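Local coordinates for DyP (Bjerkandera adusta, PDB 3VXJ), which probably uses heme b and hydrogen peroxide to oxidise dyes and phenolic compounds, as expected of a dye-decolorizing peroxidase, at residues Ala88-Gly93 against Gly215-Phe220; Gly206-Trp211 against Gln360-Asn365. One frame throughout, in Å; residues are numbered along the deposited sequence.

Contact 1. Residues Ala88-Gly93 against Gly215-Phe220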
loop_
_atom_site.group_PDB
_atom_site.type_symbol
_atom_site.label_atom_id
_atom_site.label_comp_id
_atom_site.label_asym_id
_atom_site.label_seq_id
_atom_site.Cartn_x
_atom_site.Cartn_y
_atom_site.Cartn_z
ATOM N N ALA A 88 -5.223 -14.280 -12.070
ATOM C CA ALA A 88 -6.398 -13.942 -12.866
ATOM C C ALA A 88 -6.424 -12.493 -13.366
ATOM O O ALA A 88 -7.011 -12.212 -14.414
ATOM C CB ALA A 88 -7.669 -14.245 -12.087
ATOM N N GLN A 89 -5.802 -11.576 -12.620
ATOM C CA GLN A 89 -5.874 -10.148 -12.955
ATOM C C GLN A 89 -4.646 -9.606 -13.674
ATOM O O GLN A 89 -4.753 -8.681 -14.481
ATOM C CB GLN A 89 -6.131 -9.306 -11.708
ATOM C CG GLN A 89 -7.583 -9.282 -11.289
ATOM C CD GLN A 89 -7.966 -10.485 -10.468
ATOM O OE1 GLN A 89 -7.205 -10.914 -9.609
ATOM N NE2 GLN A 89 -9.155 -11.022 -10.707
ATOM N N PHE A 90 -3.472 -10.151 -13.371
ATOM C CA PHE A 90 -2.232 -9.660 -13.964
ATOM C C PHE A 90 -2.273 -9.564 -15.505
ATOM O O PHE A 90 -1.833 -8.554 -16.051
ATOM C CB PHE A 90 -1.063 -10.519 -13.472
ATOM C CG PHE A 90 0.272 -10.152 -14.056
ATOM C CD1 PHE A 90 0.963 -9.016 -13.619
ATOM C CD2 PHE A 90 0.865 -10.975 -15.010
ATOM C CE1 PHE A 90 2.219 -8.700 -14.144
ATOM C CE2 PHE A 90 2.109 -10.671 -15.541
ATOM C CZ PHE A 90 2.794 -9.530 -15.100
ATOM N N PRO A 91 -2.814 -10.589 -16.208
ATOM C CA PRO A 91 -2.680 -10.534 -17.667
ATOM C C PRO A 91 -3.369 -9.345 -18.329
ATOM O O PRO A 91 -2.835 -8.808 -19.298
ATOM C CB PRO A 91 -3.300 -11.858 -18.126
ATOM C CG PRO A 91 -3.055 -12.787 -16.970
ATOM C CD PRO A 91 -3.319 -11.906 -15.775
ATOM N N ASP A 92 -4.533 -8.934 -17.830
ATOM C CA ASP A 92 -5.266 -7.852 -18.494
ATOM C C ASP A 92 -4.818 -6.463 -18.067
ATOM O O ASP A 92 -5.182 -5.474 -18.710
ATOM C CB ASP A 92 -6.776 -7.991 -18.299
ATOM C CG ASP A 92 -7.365 -9.164 -19.060
ATOM O OD1 ASP A 92 -6.707 -9.689 -19.984
ATOM O OD2 ASP A 92 -8.506 -9.546 -18.729
ATOM N N GLY A 93 -4.032 -6.381 -16.994
ATOM C CA GLY A 93 -3.588 -5.091 -16.459
ATOM C C GLY A 93 -4.648 -4.401 -15.608
ATOM O O GLY A 93 -5.835 -4.767 -15.633
ATOM N N GLY A 215 9.137 -14.656 -6.400
ATOM C CA GLY A 215 8.651 -13.376 -6.891
ATOM C C GLY A 215 7.424 -12.947 -6.102
ATOM O O GLY A 215 7.011 -13.613 -5.150
ATOM N N SER A 216 6.840 -11.818 -6.493
ATOM C CA SER A 216 5.578 -11.372 -5.897
ATOM C C SER A 216 4.870 -10.433 -6.861
ATOM O O SER A 216 5.506 -9.812 -7.721
ATOM C CB SER A 216 5.836 -10.653 -4.559
ATOM O OG SER A 216 4.613 -10.354 -3.884
ATOM N N PHE A 217 3.547 -10.331 -6.723
ATOM C CA PHE A 217 2.790 -9.347 -7.495
ATOM C C PHE A 217 2.619 -8.059 -6.718
ATOM O O PHE A 217 2.216 -8.079 -5.546
ATOM C CB PHE A 217 1.405 -9.867 -7.889
ATOM C CG PHE A 217 1.440 -10.976 -8.899
ATOM C CD1 PHE A 217 1.582 -10.707 -10.264
ATOM C CD2 PHE A 217 1.365 -12.297 -8.485
ATOM C CE1 PHE A 217 1.627 -11.744 -11.195
ATOM C CE2 PHE A 217 1.398 -13.338 -9.407
ATOM C CZ PHE A 217 1.536 -13.063 -10.763
ATOM N N MET A 218 2.932 -6.948 -7.378
ATOM C CA MET A 218 2.657 -5.620 -6.860
ATOM C C MET A 218 1.380 -5.042 -7.460
ATOM O O MET A 218 1.186 -5.048 -8.686
ATOM C CB MET A 218 3.818 -4.681 -7.178
ATOM C CG MET A 218 3.615 -3.278 -6.588
ATOM S SD MET A 218 4.453 -1.939 -7.440
ATOM C CE MET A 218 6.143 -2.248 -6.956
ATOM N N ALA A 219 0.516 -4.530 -6.586
ATOM C CA ALA A 219 -0.549 -3.623 -6.982
ATOM C C ALA A 219 -0.023 -2.220 -6.683
ATOM O O ALA A 219 0.205 -1.856 -5.526
ATOM C CB ALA A 219 -1.819 -3.906 -6.197
ATOM N N PHE A 220 0.214 -1.464 -7.746
ATOM C CA PHE A 220 0.591 -0.070 -7.644
ATOM C C PHE A 220 -0.648 0.800 -7.867
ATOM O O PHE A 220 -1.427 0.560 -8.794
ATOM C CB PHE A 220 1.663 0.293 -8.684
ATOM C CG PHE A 220 2.053 1.737 -8.631
ATOM C CD1 PHE A 220 2.951 2.173 -7.673
ATOM C CD2 PHE A 220 1.498 2.670 -9.501
ATOM C CE1 PHE A 220 3.295 3.512 -7.577
ATOM C CE2 PHE A 220 1.835 4.009 -9.404
ATOM C CZ PHE A 220 2.736 4.427 -8.449
#
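F90 and F217 meet ring to ring, and this one aromatic pair carries the contact. The CE1 corner of F217 sits over one face of the F90 ring, off its centre, with CE1 of F217 3.5 Å from CG of F90. The same CE1 of F217 lies 3.7 Å from CB of F90, so it presses where the ring joins its stem. The planes are inclined at 59° with ring centroids 5.2 Å apart, an oblique meeting that is neither a stack nor a T-shaped pair. A chi1 of 178° turns the F90 ring away from its backbone N and out toward the strand. Behind F90, the carboxylate oxygen OD2 of D87 accepts hydrogen bonds from the backbone N atoms of Q89 and F90, fixing the turn, and L85 packs on the F90 side chain. F217 belongs to strand 216-225, an inner strand of an antiparallel sheet, and F429 of the adjoining strand 420-430 meets the F217 ring and touches the F90 side chain. The pair thus joins a loop of the N-terminal family region to the C-terminal sheet. Phenylalanine suits both places: each ring is buried and apolar, so the cohesion comes from shape and dispersion, and neither side chain brings a polar atom to the pair.

Contact 2. Residues Gly206-Trp211 against Gln360-Asn365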
loop_
_atom_site.group_PDB
_atom_site.type_symbol
_atom_site.label_atom_id
_atom_site.label_comp_id
_atom_site.label_asym_id
_atom_site.label_seq_id
_atom_site.Cartn_x
_atom_site.Cartn_y
_atom_site.Cartn_z
ATOM N N GLY A 206 -1.705 -20.571 -6.449
ATOM C CA GLY A 206 -1.720 -20.260 -7.881
ATOM C C GLY A 206 -0.776 -21.158 -8.658
ATOM O O GLY A 206 0.221 -21.637 -8.123
ATOM N N THR A 207 -1.078 -21.369 -9.931
ATOM C CA THR A 207 -0.273 -22.248 -10.769
ATOM C C THR A 207 0.899 -21.464 -11.353
ATOM O O THR A 207 0.709 -20.661 -12.276
ATOM C CB THR A 207 -1.143 -22.852 -11.885
ATOM O OG1 THR A 207 -2.225 -23.568 -11.281
ATOM C CG2 THR A 207 -0.343 -23.800 -12.759
ATOM N N ARG A 208 2.097 -21.670 -10.811
ATOM C CA ARG A 208 3.253 -20.832 -11.148
ATOM C C ARG A 208 4.294 -21.576 -11.963
ATOM O O ARG A 208 4.640 -22.709 -11.618
ATOM C CB ARG A 208 3.965 -20.339 -9.879
ATOM C CG ARG A 208 3.059 -19.821 -8.792
ATOM C CD ARG A 208 2.275 -18.625 -9.249
ATOM N NE ARG A 208 1.418 -18.199 -8.155
ATOM C CZ ARG A 208 0.415 -17.345 -8.268
ATOM N NH1 ARG A 208 0.098 -16.812 -9.444
ATOM N NH2 ARG A 208 -0.284 -17.046 -7.186
ATOM N N PRO A 209 4.842 -20.929 -13.010
ATOM C CA PRO A 209 6.064 -21.489 -13.594
ATOM C C PRO A 209 7.143 -21.592 -12.517
ATOM O O PRO A 209 7.172 -20.778 -11.586
ATOM C CB PRO A 209 6.468 -20.462 -14.656
ATOM C CG PRO A 209 5.265 -19.593 -14.862
ATOM C CD PRO A 209 4.477 -19.628 -13.598
ATOM N N SER A 210 8.016 -22.587 -12.625
ATOM C CA SER A 210 9.105 -22.743 -11.660
ATOM C C SER A 210 9.950 -21.474 -11.538
ATOM O O SER A 210 10.393 -21.139 -10.441
ATOM C CB SER A 210 9.972 -23.957 -12.009
ATOM O OG SER A 210 10.738 -23.728 -13.179
ATOM N N TRP A 211 10.142 -20.758 -12.645
ATOM C CA TRP A 211 10.968 -19.547 -12.608
ATOM C C TRP A 211 10.347 -18.407 -11.797
ATOM O O TRP A 211 11.046 -17.452 -11.436
ATOM C CB TRP A 211 11.353 -19.079 -14.013
ATOM C CG TRP A 211 10.224 -18.724 -14.944
ATOM C CD1 TRP A 211 9.731 -19.491 -15.959
ATOM C CD2 TRP A 211 9.503 -17.483 -14.998
ATOM N NE1 TRP A 211 8.733 -18.824 -16.622
ATOM C CE2 TRP A 211 8.572 -17.587 -16.057
ATOM C CE3 TRP A 211 9.550 -16.294 -14.254
ATOM C CZ2 TRP A 211 7.687 -16.555 -16.386
ATOM C CZ3 TRP A 211 8.672 -15.265 -14.584
ATOM C CH2 TRP A 211 7.752 -15.404 -15.643
ATOM N N GLN A 360 1.603 -9.293 -2.812
ATOM C CA GLN A 360 0.928 -10.546 -2.446
ATOM C C GLN A 360 1.173 -11.542 -3.568
ATOM O O GLN A 360 1.466 -11.152 -4.698
ATOM C CB GLN A 360 -0.584 -10.329 -2.274
ATOM C CG GLN A 360 -1.269 -9.713 -3.502
ATOM C CD GLN A 360 -1.227 -8.193 -3.499
ATOM O OE1 GLN A 360 -1.814 -7.549 -2.634
ATOM N NE2 GLN A 360 -0.537 -7.606 -4.482
ATOM N N SER A 361 1.047 -12.829 -3.261
ATOM C CA SER A 361 1.167 -13.850 -4.296
ATOM C C SER A 361 -0.056 -13.897 -5.216
ATOM O O SER A 361 0.076 -14.261 -6.383
ATOM C CB SER A 361 1.401 -15.221 -3.668
ATOM O OG SER A 361 0.273 -15.559 -2.879
ATOM N N ILE A 362 -1.232 -13.552 -4.686
ATOM C CA ILE A 362 -2.483 -13.651 -5.441
ATOM C C ILE A 362 -3.148 -12.297 -5.330
ATOM O O ILE A 362 -3.620 -11.914 -4.256
ATOM C CB ILE A 362 -3.408 -14.774 -4.904
ATOM C CG1 ILE A 362 -2.732 -16.139 -5.047
ATOM C CG2 ILE A 362 -4.766 -14.777 -5.641
ATOM C CD1 ILE A 362 -3.351 -17.248 -4.185
ATOM N N ILE A 363 -3.132 -11.548 -6.432
ATOM C CA ILE A 363 -3.688 -10.190 -6.434
ATOM C C ILE A 363 -5.121 -10.197 -5.901
ATOM O O ILE A 363 -5.495 -9.355 -5.077
ATOM C CB ILE A 363 -3.604 -9.549 -7.838
ATOM C CG1 ILE A 363 -2.135 -9.313 -8.210
ATOM C CG2 ILE A 363 -4.385 -8.226 -7.884
ATOM C CD1 ILE A 363 -1.926 -8.838 -9.648
ATOM N N GLY A 364 -5.901 -11.175 -6.347
ATOM C CA GLY A 364 -7.304 -11.291 -5.963
ATOM C C GLY A 364 -7.562 -11.549 -4.490
ATOM O O GLY A 364 -8.674 -11.344 -4.016
ATOM N N ASN A 365 -6.536 -11.993 -3.768
ATOM C CA ASN A 365 -6.648 -12.284 -2.342
ATOM C C ASN A 365 -6.093 -11.180 -1.444
ATOM O O ASN A 365 -6.377 -11.167 -0.250
ATOM C CB ASN A 365 -5.934 -13.596 -2.007
ATOM C CG ASN A 365 -6.693 -14.805 -2.472
ATOM O OD1 ASN A 365 -7.850 -14.712 -2.914
ATOM N ND2 ASN A 365 -6.056 -15.956 -2.365
#
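R208 reaches across to S361 and I362 with the far end of its side chain. From CB the chain folds back at CG (chi1 -45°, chi2 -62°), then runs extended through CD, and the bend brings the guanidinium under G206, whose CA lies 3.5 Å above the plane toward its rim. NE forms a salt bridge with D204. At the fork, NH1 hydrogen-bonds to the backbone O of L85, while NH2 has a hydrogen-bond partner just outside the segments and also turns toward 360-365. There NH2 of R208 comes within 2.9 Å of O of S361, but the angle is too poor for a hydrogen bond, leaving a polar approach of probably favourable electrostatics. CG1 of I362 lies at the edge of the guanidinium, near its plane, 3.4 Å from NH2 of R208. Glycine fits at 206 because a CB there would collide with NH2 of R208. A leucine in place of R208 would probably leave the carboxylate of D204 without its ionic mate and the carbonyl of L85 without this donor. S361 is held by OG, which hydrogen-bonds to the backbone O of G195. The contact joins the loop leading to strand 216-225 with the one between strand 353-360 and helix 367-375.

Overall arrangement
Contact 1 is the more buried, while contact 2, farther from the chain's centre, is only partly buried. Their chemistry follows: an apolar aromatic pair inside, a charged arginine among backbone carbonyls nearer the surface. Both involve the same C-terminal sheet, since 215-220 begins the strand beside the one that ends at Q360. The two meet directly, through a probable hydrogen bond from N of F217 to O of Q360 (3.0 Å) and through CD2 of F217, packed 3.2 Å from O of S361. D87 adds a further tie, its OD1 accepting the backbone N of I363. R208 and I363 also touch the F217 side chain, so this phenylalanine is shared packing between the contacts.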